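Local structure of glutathione S-transferase (Sphingomonas paucimobilis, 1F2E) at residues S11-I16 against D155-V160; K2-P7 against V28-A33. The protein binds glutathione and probably transfers it to electrophilic substrates. All coordinates share one frame; numbering follows the deposited sequence.

Interaction 1 (S11-I16 against D155-V160)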
ATOM      1  N   SER A  11       0.199  13.833  -3.610  1.00 20.31           N
ATOM      2  CA  SER A  11      -0.212  13.847  -5.011  1.00 19.62           C
ATOM      3  C   SER A  11       0.869  14.456  -5.922  1.00 17.35           C
ATOM      4  O   SER A  11       0.734  14.448  -7.138  1.00 17.02           O
ATOM      5  CB  SER A  11      -1.531  14.613  -5.173  1.00 18.92           C
ATOM      6  OG  SER A  11      -1.396  15.950  -4.736  1.00 16.51           O
ATOM      7  N   LEU A  12       1.943  14.975  -5.339  1.00 16.37           N
ATOM      8  CA  LEU A  12       3.015  15.543  -6.146  1.00 14.82           C
ATOM      9  C   LEU A  12       3.726  14.420  -6.928  1.00 15.72           C
ATOM     10  O   LEU A  12       4.270  14.654  -8.009  1.00 17.19           O
ATOM     11  CB  LEU A  12       4.020  16.289  -5.252  1.00 12.45           C
ATOM     12  CG  LEU A  12       5.304  16.813  -5.923  1.00 12.46           C
ATOM     13  CD1 LEU A  12       4.973  17.798  -7.023  1.00  9.58           C
ATOM     14  CD2 LEU A  12       6.188  17.470  -4.879  1.00 11.92           C
ATOM     15  N   ALA A  13       3.710  13.203  -6.386  1.00 14.97           N
ATOM     16  CA  ALA A  13       4.356  12.062  -7.044  1.00 15.43           C
ATOM     17  C   ALA A  13       3.742  11.773  -8.427  1.00 13.91           C
ATOM     18  O   ALA A  13       4.452  11.778  -9.433  1.00 13.11           O
ATOM     19  CB  ALA A  13       4.283  10.813  -6.138  1.00 14.56           C
ATOM     20  N   PRO A  14       2.418  11.522  -8.499  1.00 14.97           N
ATOM     21  CA  PRO A  14       1.786  11.250  -9.802  1.00 15.29           C
ATOM     22  C   PRO A  14       1.984  12.445 -10.748  1.00 13.88           C
ATOM     23  O   PRO A  14       2.143  12.287 -11.957  1.00 13.49           O
ATOM     24  CB  PRO A  14       0.308  11.073  -9.455  1.00 14.23           C
ATOM     25  CG  PRO A  14       0.315  10.680  -8.029  1.00 15.35           C
ATOM     26  CD  PRO A  14       1.416  11.498  -7.420  1.00 15.12           C
ATOM     27  N   HIS A  15       1.962  13.644 -10.177  1.00 12.57           N
ATOM     28  CA  HIS A  15       2.131  14.861 -10.960  1.00 13.85           C
ATOM     29  C   HIS A  15       3.477  14.841 -11.682  1.00 14.23           C
ATOM     30  O   HIS A  15       3.555  15.066 -12.894  1.00 14.72           O
ATOM     31  CB  HIS A  15       2.036  16.086 -10.048  1.00 12.97           C
ATOM     32  CG  HIS A  15       2.017  17.386 -10.788  1.00 16.81           C
ATOM     33  ND1 HIS A  15       1.913  18.602 -10.150  1.00 15.04           N
ATOM     34  CD2 HIS A  15       2.086  17.659 -12.113  1.00 15.97           C
ATOM     35  CE1 HIS A  15       1.921  19.569 -11.049  1.00 16.83           C
ATOM     36  NE2 HIS A  15       2.025  19.024 -12.248  1.00 19.12           N
ATOM     37  N   ILE A  16       4.538  14.560 -10.935  1.00 13.94           N
ATOM     38  CA  ILE A  16       5.863  14.489 -11.531  1.00 14.43           C
ATOM     39  C   ILE A  16       5.898  13.357 -12.568  1.00 14.70           C
ATOM     40  O   ILE A  16       6.461  13.519 -13.656  1.00 14.09           O
ATOM     41  CB  ILE A  16       6.931  14.236 -10.448  1.00 13.61           C
ATOM     42  CG1 ILE A  16       6.965  15.418  -9.479  1.00 13.25           C
ATOM     43  CG2 ILE A  16       8.278  13.999 -11.091  1.00 12.41           C
ATOM     44  CD1 ILE A  16       7.827  15.197  -8.246  1.00 10.48           C
ATOM     45  N   ASP A 155      11.139   5.908  -7.209  1.00 14.23           N
ATOM     46  CA  ASP A 155      12.093   6.958  -6.876  1.00 13.24           C
ATOM     47  C   ASP A 155      11.356   8.279  -6.736  1.00 13.07           C
ATOM     48  O   ASP A 155      11.640   9.060  -5.828  1.00 15.31           O
ATOM     49  CB  ASP A 155      13.165   7.053  -7.958  1.00 10.84           C
ATOM     50  CG  ASP A 155      14.065   5.828  -7.985  1.00 11.92           C
ATOM     51  OD1 ASP A 155      14.158   5.159  -9.041  1.00 13.61           O
ATOM     52  OD2 ASP A 155      14.685   5.539  -6.941  1.00 11.23           O
ATOM     53  N   ILE A 156      10.396   8.520  -7.628  1.00 12.17           N
ATOM     54  CA  ILE A 156       9.610   9.746  -7.584  1.00 11.60           C
ATOM     55  C   ILE A 156       8.775   9.756  -6.305  1.00 12.32           C
ATOM     56  O   ILE A 156       8.710  10.762  -5.597  1.00 13.42           O
ATOM     57  CB  ILE A 156       8.661   9.846  -8.794  1.00 11.80           C
ATOM     58  CG1 ILE A 156       9.473   9.809 -10.092  1.00 11.34           C
ATOM     59  CG2 ILE A 156       7.834  11.117  -8.701  1.00 10.09           C
ATOM     60  CD1 ILE A 156       8.636   9.883 -11.354  1.00 11.85           C
ATOM     61  N   TYR A 157       8.145   8.620  -6.019  1.00 13.91           N
ATOM     62  CA  TYR A 157       7.309   8.448  -4.831  1.00 12.27           C
ATOM     63  C   TYR A 157       8.139   8.698  -3.557  1.00 13.10           C
ATOM     64  O   TYR A 157       7.732   9.470  -2.673  1.00 12.50           O
ATOM     65  CB  TYR A 157       6.733   7.030  -4.846  1.00 13.45           C
ATOM     66  CG  TYR A 157       5.534   6.760  -3.955  1.00 12.86           C
ATOM     67  CD1 TYR A 157       4.748   7.793  -3.448  1.00 11.55           C
ATOM     68  CD2 TYR A 157       5.162   5.447  -3.664  1.00 14.56           C
ATOM     69  CE1 TYR A 157       3.616   7.526  -2.675  1.00 13.95           C
ATOM     70  CE2 TYR A 157       4.043   5.164  -2.895  1.00 13.51           C
ATOM     71  CZ  TYR A 157       3.275   6.196  -2.401  1.00 15.16           C
ATOM     72  OH  TYR A 157       2.184   5.884  -1.628  1.00 15.21           O
ATOM     73  N   LEU A 158       9.310   8.074  -3.465  1.00 11.07           N
ATOM     74  CA  LEU A 158      10.162   8.270  -2.283  1.00 14.14           C
ATOM     75  C   LEU A 158      10.682   9.708  -2.190  1.00 13.43           C
ATOM     76  O   LEU A 158      10.677  10.318  -1.119  1.00 15.92           O
ATOM     77  CB  LEU A 158      11.353   7.295  -2.303  1.00 11.79           C
ATOM     78  CG  LEU A 158      12.431   7.449  -1.218  1.00 14.39           C
ATOM     79  CD1 LEU A 158      11.800   7.400   0.197  1.00 10.09           C
ATOM     80  CD2 LEU A 158      13.472   6.336  -1.392  1.00 10.66           C
ATOM     81  N   TYR A 159      11.137  10.241  -3.317  1.00 14.91           N
ATOM     82  CA  TYR A 159      11.663  11.599  -3.366  1.00 14.04           C
ATOM     83  C   TYR A 159      10.670  12.589  -2.759  1.00 14.14           C
ATOM     84  O   TYR A 159      11.034  13.421  -1.939  1.00 12.65           O
ATOM     85  CB  TYR A 159      11.946  11.993  -4.811  1.00 14.30           C
ATOM     86  CG  TYR A 159      12.207  13.459  -4.974  1.00 13.34           C
ATOM     87  CD1 TYR A 159      13.435  14.010  -4.628  1.00 12.87           C
ATOM     88  CD2 TYR A 159      11.211  14.306  -5.442  1.00 13.61           C
ATOM     89  CE1 TYR A 159      13.666  15.376  -4.745  1.00 11.87           C
ATOM     90  CE2 TYR A 159      11.431  15.673  -5.565  1.00 15.15           C
ATOM     91  CZ  TYR A 159      12.659  16.200  -5.213  1.00 12.54           C
ATOM     92  OH  TYR A 159      12.867  17.554  -5.316  1.00 16.09           O
ATOM     93  N   VAL A 160       9.413  12.500  -3.175  1.00 13.86           N
ATOM     94  CA  VAL A 160       8.386  13.391  -2.646  1.00 15.38           C
ATOM     95  C   VAL A 160       8.279  13.301  -1.115  1.00 16.14           C
ATOM     96  O   VAL A 160       8.162  14.315  -0.428  1.00 15.55           O
ATOM     97  CB  VAL A 160       7.016  13.064  -3.262  1.00 14.79           C
ATOM     98  CG1 VAL A 160       5.916  13.831  -2.534  1.00 15.85           C
ATOM     99  CG2 VAL A 160       7.023  13.424  -4.740  1.00 13.78           C
TER
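Ala13 and Ile16 of helix 12-21 meet Ile156 and Val160 of helix 153-161 in a buried helix-helix contact. The contact is apolar. Val160 CG2 is its hub on the side of helix 153-161. This methyl lies 3.7 Å from Ala13 N and 4.0 Å from Ala13 CB. The same methyl reaches Leu12 CG, and the Leu12 side chain passes across it at a slant. It also touches Ile16 CD1, at 4.0 Å. One turn earlier, Ile156 CG2 is 3.7 Å from Ile16 CB. Ile156 CG2 also lies 3.5 Å from Ala13 O, a backbone carbonyl oxygen. Ile16 and Ile156 lie alongside each other but point opposite ways. The short helical segments run closer to antiparallel than parallel, at 138°, with their axes 8.7 Å apart. In the glutathione S-transferase fold this is one of the places where the first helix of the thioredoxin-like N-terminal domain meets the all-helical C-terminal domain. The backbones come closest at Ala13 and Tyr157, whose CA atoms are 5.2 Å apart, and the small side chain of Ala13 fits that approach. The ring of Tyr157 leads off from this point, with CD1 4.1 Å from Ala13 CB. Its CG is anti to the backbone N (chi1 -162°), and the ring continues to Asn66 and Leu70 of helix 66-75 and to the bound glutathione. Away from that pocket, Ile16 and Tyr159 both pack on Val191 of helix 189-198.

Interaction 2 (K2-P7 against V28-A33). With GSH (glutathione), chain E.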
ATOM      1  N   LYS A   2      -7.154  13.493 -16.166  1.00 23.19           N
ATOM      2  CA  LYS A   2      -7.097  14.499 -15.111  1.00 21.84           C
ATOM      3  C   LYS A   2      -6.503  13.983 -13.800  1.00 19.52           C
ATOM      4  O   LYS A   2      -6.907  12.937 -13.286  1.00 16.75           O
ATOM      5  CB  LYS A   2      -8.498  15.043 -14.829  1.00 22.83           C
ATOM      6  CG  LYS A   2      -9.301  15.437 -16.058  1.00 27.86           C
ATOM      7  CD  LYS A   2     -10.750  15.770 -15.672  1.00 32.10           C
ATOM      8  CE  LYS A   2     -11.600  16.153 -16.893  1.00 35.85           C
ATOM      9  NZ  LYS A   2     -13.010  16.502 -16.529  1.00 34.25           N
ATOM     10  N   LEU A   3      -5.546  14.729 -13.257  1.00 18.58           N
ATOM     11  CA  LEU A   3      -4.940  14.358 -11.988  1.00 18.20           C
ATOM     12  C   LEU A   3      -5.380  15.370 -10.938  1.00 19.24           C
ATOM     13  O   LEU A   3      -5.162  16.569 -11.095  1.00 18.83           O
ATOM     14  CB  LEU A   3      -3.409  14.354 -12.074  1.00 13.41           C
ATOM     15  CG  LEU A   3      -2.734  13.975 -10.740  1.00 16.14           C
ATOM     16  CD1 LEU A   3      -3.004  12.498 -10.442  1.00 13.18           C
ATOM     17  CD2 LEU A   3      -1.228  14.252 -10.783  1.00 10.39           C
ATOM     18  N   PHE A   4      -6.014  14.887  -9.875  1.00 19.00           N
ATOM     19  CA  PHE A   4      -6.452  15.772  -8.806  1.00 19.13           C
ATOM     20  C   PHE A   4      -5.326  15.839  -7.771  1.00 20.21           C
ATOM     21  O   PHE A   4      -4.830  14.811  -7.302  1.00 18.14           O
ATOM     22  CB  PHE A   4      -7.758  15.250  -8.222  1.00 19.26           C
ATOM     23  CG  PHE A   4      -8.909  15.339  -9.186  1.00 23.45           C
ATOM     24  CD1 PHE A   4      -9.676  16.503  -9.270  1.00 24.87           C
ATOM     25  CD2 PHE A   4      -9.186  14.291 -10.054  1.00 22.80           C
ATOM     26  CE1 PHE A   4     -10.701  16.620 -10.208  1.00 25.00           C
ATOM     27  CE2 PHE A   4     -10.205  14.394 -10.996  1.00 25.39           C
ATOM     28  CZ  PHE A   4     -10.968  15.565 -11.075  1.00 25.77           C
ATOM     29  N   ILE A   5      -4.908  17.061  -7.443  1.00 20.22           N
ATOM     30  CA  ILE A   5      -3.800  17.271  -6.521  1.00 20.56           C
ATOM     31  C   ILE A   5      -4.016  18.392  -5.522  1.00 21.76           C
ATOM     32  O   ILE A   5      -4.980  19.154  -5.595  1.00 20.51           O
ATOM     33  CB  ILE A   5      -2.512  17.657  -7.286  1.00 20.71           C
ATOM     34  CG1 ILE A   5      -2.712  19.034  -7.933  1.00 20.03           C
ATOM     35  CG2 ILE A   5      -2.170  16.600  -8.336  1.00 19.94           C
ATOM     36  CD1 ILE A   5      -1.521  19.553  -8.703  1.00 20.81           C
ATOM     37  N   SER A   6      -3.077  18.479  -4.593  1.00 23.39           N
ATOM     38  CA  SER A   6      -3.063  19.522  -3.591  1.00 26.12           C
ATOM     39  C   SER A   6      -1.582  19.810  -3.407  1.00 26.60           C
ATOM     40  O   SER A   6      -0.815  18.928  -3.037  1.00 27.21           O
ATOM     41  CB  SER A   6      -3.689  19.051  -2.281  1.00 27.29           C
ATOM     42  OG  SER A   6      -3.778  20.136  -1.369  1.00 31.84           O
ATOM     43  N   PRO A   7      -1.164  21.054  -3.669  1.00 29.32           N
ATOM     44  CA  PRO A   7       0.222  21.523  -3.560  1.00 31.25           C
ATOM     45  C   PRO A   7       1.076  20.884  -2.468  1.00 32.51           C
ATOM     46  O   PRO A   7       0.723  20.910  -1.290  1.00 33.74           O
ATOM     47  CB  PRO A   7       0.051  23.020  -3.348  1.00 31.56           C
ATOM     48  CG  PRO A   7      -1.131  23.318  -4.207  1.00 31.50           C
ATOM     49  CD  PRO A   7      -2.078  22.197  -3.841  1.00 30.42           C
ATOM     50  N   VAL A  28      -5.947  19.195 -11.724  1.00 27.80           N
ATOM     51  CA  VAL A  28      -7.025  19.960 -11.119  1.00 29.31           C
ATOM     52  C   VAL A  28      -6.698  20.112  -9.637  1.00 30.84           C
ATOM     53  O   VAL A  28      -6.709  19.129  -8.889  1.00 31.75           O
ATOM     54  CB  VAL A  28      -8.390  19.243 -11.243  1.00 30.51           C
ATOM     55  CG1 VAL A  28      -9.492  20.143 -10.686  1.00 29.19           C
ATOM     56  CG2 VAL A  28      -8.673  18.879 -12.699  1.00 28.94           C
ATOM     57  N   LYS A  29      -6.396  21.337  -9.215  1.00 30.71           N
ATOM     58  CA  LYS A  29      -6.080  21.589  -7.817  1.00 31.65           C
ATOM     59  C   LYS A  29      -7.354  21.450  -6.992  1.00 32.62           C
ATOM     60  O   LYS A  29      -8.435  21.836  -7.431  1.00 33.18           O
ATOM     61  CB  LYS A  29      -5.489  22.989  -7.642  1.00 33.21           C
ATOM     62  CG  LYS A  29      -4.357  23.315  -8.611  1.00 35.84           C
ATOM     63  CD  LYS A  29      -3.465  24.437  -8.079  1.00 39.21           C
ATOM     64  CE  LYS A  29      -4.251  25.700  -7.748  1.00 39.79           C
ATOM     65  NZ  LYS A  29      -3.427  26.679  -6.975  1.00 41.22           N
ATOM     66  N   VAL A  30      -7.221  20.890  -5.796  1.00 32.63           N
ATOM     67  CA  VAL A  30      -8.360  20.684  -4.920  1.00 33.07           C
ATOM     68  C   VAL A  30      -8.168  21.400  -3.589  1.00 34.30           C
ATOM     69  O   VAL A  30      -7.082  21.366  -3.006  1.00 32.65           O
ATOM     70  CB  VAL A  30      -8.564  19.178  -4.617  1.00 34.82           C
ATOM     71  CG1 VAL A  30      -9.755  18.990  -3.679  1.00 33.46           C
ATOM     72  CG2 VAL A  30      -8.750  18.397  -5.912  1.00 33.38           C
ATOM     73  N   ASP A  31      -9.223  22.059  -3.118  1.00 35.79           N
ATOM     74  CA  ASP A  31      -9.173  22.736  -1.825  1.00 37.50           C
ATOM     75  C   ASP A  31      -9.624  21.639  -0.870  1.00 36.64           C
ATOM     76  O   ASP A  31     -10.816  21.379  -0.737  1.00 36.90           O
ATOM     77  CB  ASP A  31     -10.159  23.913  -1.776  1.00 39.60           C
ATOM     78  CG  ASP A  31     -10.078  24.694  -0.466  1.00 41.08           C
ATOM     79  OD1 ASP A  31     -10.012  24.057   0.607  1.00 42.20           O
ATOM     80  OD2 ASP A  31     -10.090  25.944  -0.509  1.00 40.42           O
ATOM     81  N   LEU A  32      -8.670  20.976  -0.231  1.00 36.89           N
ATOM     82  CA  LEU A  32      -9.005  19.888   0.680  1.00 38.10           C
ATOM     83  C   LEU A  32      -9.793  20.347   1.898  1.00 39.79           C
ATOM     84  O   LEU A  32     -10.533  19.566   2.494  1.00 39.97           O
ATOM     85  CB  LEU A  32      -7.731  19.157   1.114  1.00 35.18           C
ATOM     86  CG  LEU A  32      -7.030  18.414  -0.032  1.00 33.53           C
ATOM     87  CD1 LEU A  32      -5.773  17.729   0.471  1.00 29.98           C
ATOM     88  CD2 LEU A  32      -7.993  17.396  -0.631  1.00 31.99           C
ATOM     89  N   ALA A  33      -9.642  21.617   2.262  1.00 41.24           N
ATOM     90  CA  ALA A  33     -10.347  22.155   3.416  1.00 43.59           C
ATOM     91  C   ALA A  33     -11.859  22.097   3.223  1.00 43.67           C
ATOM     92  O   ALA A  33     -12.599  21.888   4.177  1.00 44.09           O
ATOM     93  CB  ALA A  33      -9.904  23.595   3.681  1.00 43.32           C
TER
HETATM   94  N1  GSH E 210      -3.171   5.570   0.704  1.00 21.92           N
HETATM   95  CA1 GSH E 210      -3.510   6.688  -0.175  1.00 23.38           C
HETATM   96  C1  GSH E 210      -2.619   6.714  -1.461  1.00 22.68           C
HETATM   97  O11 GSH E 210      -1.726   5.831  -1.601  1.00 22.93           O
HETATM   98  O12 GSH E 210      -2.844   7.625  -2.315  1.00 25.61           O
HETATM   99  CB1 GSH E 210      -3.343   7.960   0.688  1.00 21.68           C
HETATM  100  CG1 GSH E 210      -3.745   9.326   0.096  1.00 25.87           C
HETATM  101  CD1 GSH E 210      -3.534  10.457   1.101  1.00 26.76           C
HETATM  102  OE1 GSH E 210      -3.024  10.248   2.205  1.00 27.55           O
HETATM  103  N2  GSH E 210      -3.949  11.672   0.706  1.00 28.83           N
HETATM  104  CA2 GSH E 210      -3.854  12.894   1.522  1.00 32.95           C
HETATM  105  C2  GSH E 210      -5.173  13.627   1.497  1.00 31.32           C
HETATM  106  O2  GSH E 210      -5.707  13.892   0.413  1.00 30.40           O
HETATM  107  CB2 GSH E 210      -2.785  13.855   0.992  1.00 34.54           C
HETATM  108  SG2 GSH E 210      -1.094  13.263   1.014  1.00 41.21           S
HETATM  109  N3  GSH E 210      -5.708  13.951   2.676  1.00 33.11           N
HETATM  110  CA3 GSH E 210      -6.993  14.651   2.762  1.00 37.08           C
HETATM  111  C3  GSH E 210      -6.904  15.863   3.635  1.00 40.07           C
HETATM  112  O31 GSH E 210      -5.758  16.238   4.013  1.00 43.55           O
HETATM  113  O32 GSH E 210      -7.990  16.433   3.932  1.00 41.66           O
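Phe4 and Val28 form a parallel bridge, and their side chains stand next to each other on one face of the sheet. Phe4 CD1 is 3.6 Å from Val28 CB, with Val28 CG1 close behind. Val30 CG2 comes to the edge of the same ring, near its plane, at 4.0 Å from Phe4 CD1. Phe4 CG stands anti to the carbonyl carbon (chi1 -67°), which places the ring beside the two valines. Three backbone hydrogen bonds hold the strands in register. Val28 N gives to Leu3 O at 2.8 Å, and Ile5 N to Val28 O at 3.1 Å. Val30 N gives to Ile5 O at 2.8 Å. Phe4 CA and Lys29 CA add CA-H...O contacts to Val28 O and Ile5 O. This is the parallel pair of the first beta-alpha-beta unit of the thioredoxin-like domain, with helix 12-21 as the crossover. Leu3 and Ile5 pack against that helix, whereas Val30 touches Phe43 of helix 43-46 and the rings of Phe4 and Phe43 meet. An alanine in place of Phe4 would probably open a gap beside Val28 and Val30 and leave Phe43 without its ring partner. Beyond the strand ends, Ser6 OG touches Leu32 CD1 at 3.6 Å. Leu32 belongs to the glutathione pocket. Leu32 CD1 is 3.8 Å from O2 of glutathione. Leu32 CB is 3.9 Å from GSH O32, an oxygen of the glycine carboxylate of glutathione. Val52, which packs on Ser6 and Val30, hydrogen-bonds the ligand through its backbone O.

How the interactions relate
Interaction 1 lies near the centre of the chain and is buried, while interaction 2 is only partly buried and sits farther out. Their centres are about 15 Å apart. They share one beta-alpha-beta unit: interaction 2 pairs its two strands, and interaction 1 ties its helix to the C-terminal domain. The chemistry differs accordingly. Backbone hydrogen bonds dominate between the strands, and apolar side chains between the helices. The two contacts meet directly. Ser11 OG is 3.0 Å from Ser6 N, probably a hydrogen bond, and Leu3 CD2 packs on Pro14 and His15. The glutathione pocket is lined from both domains, with Tyr157 from the C-terminal one and Leu32 from the N-terminal one.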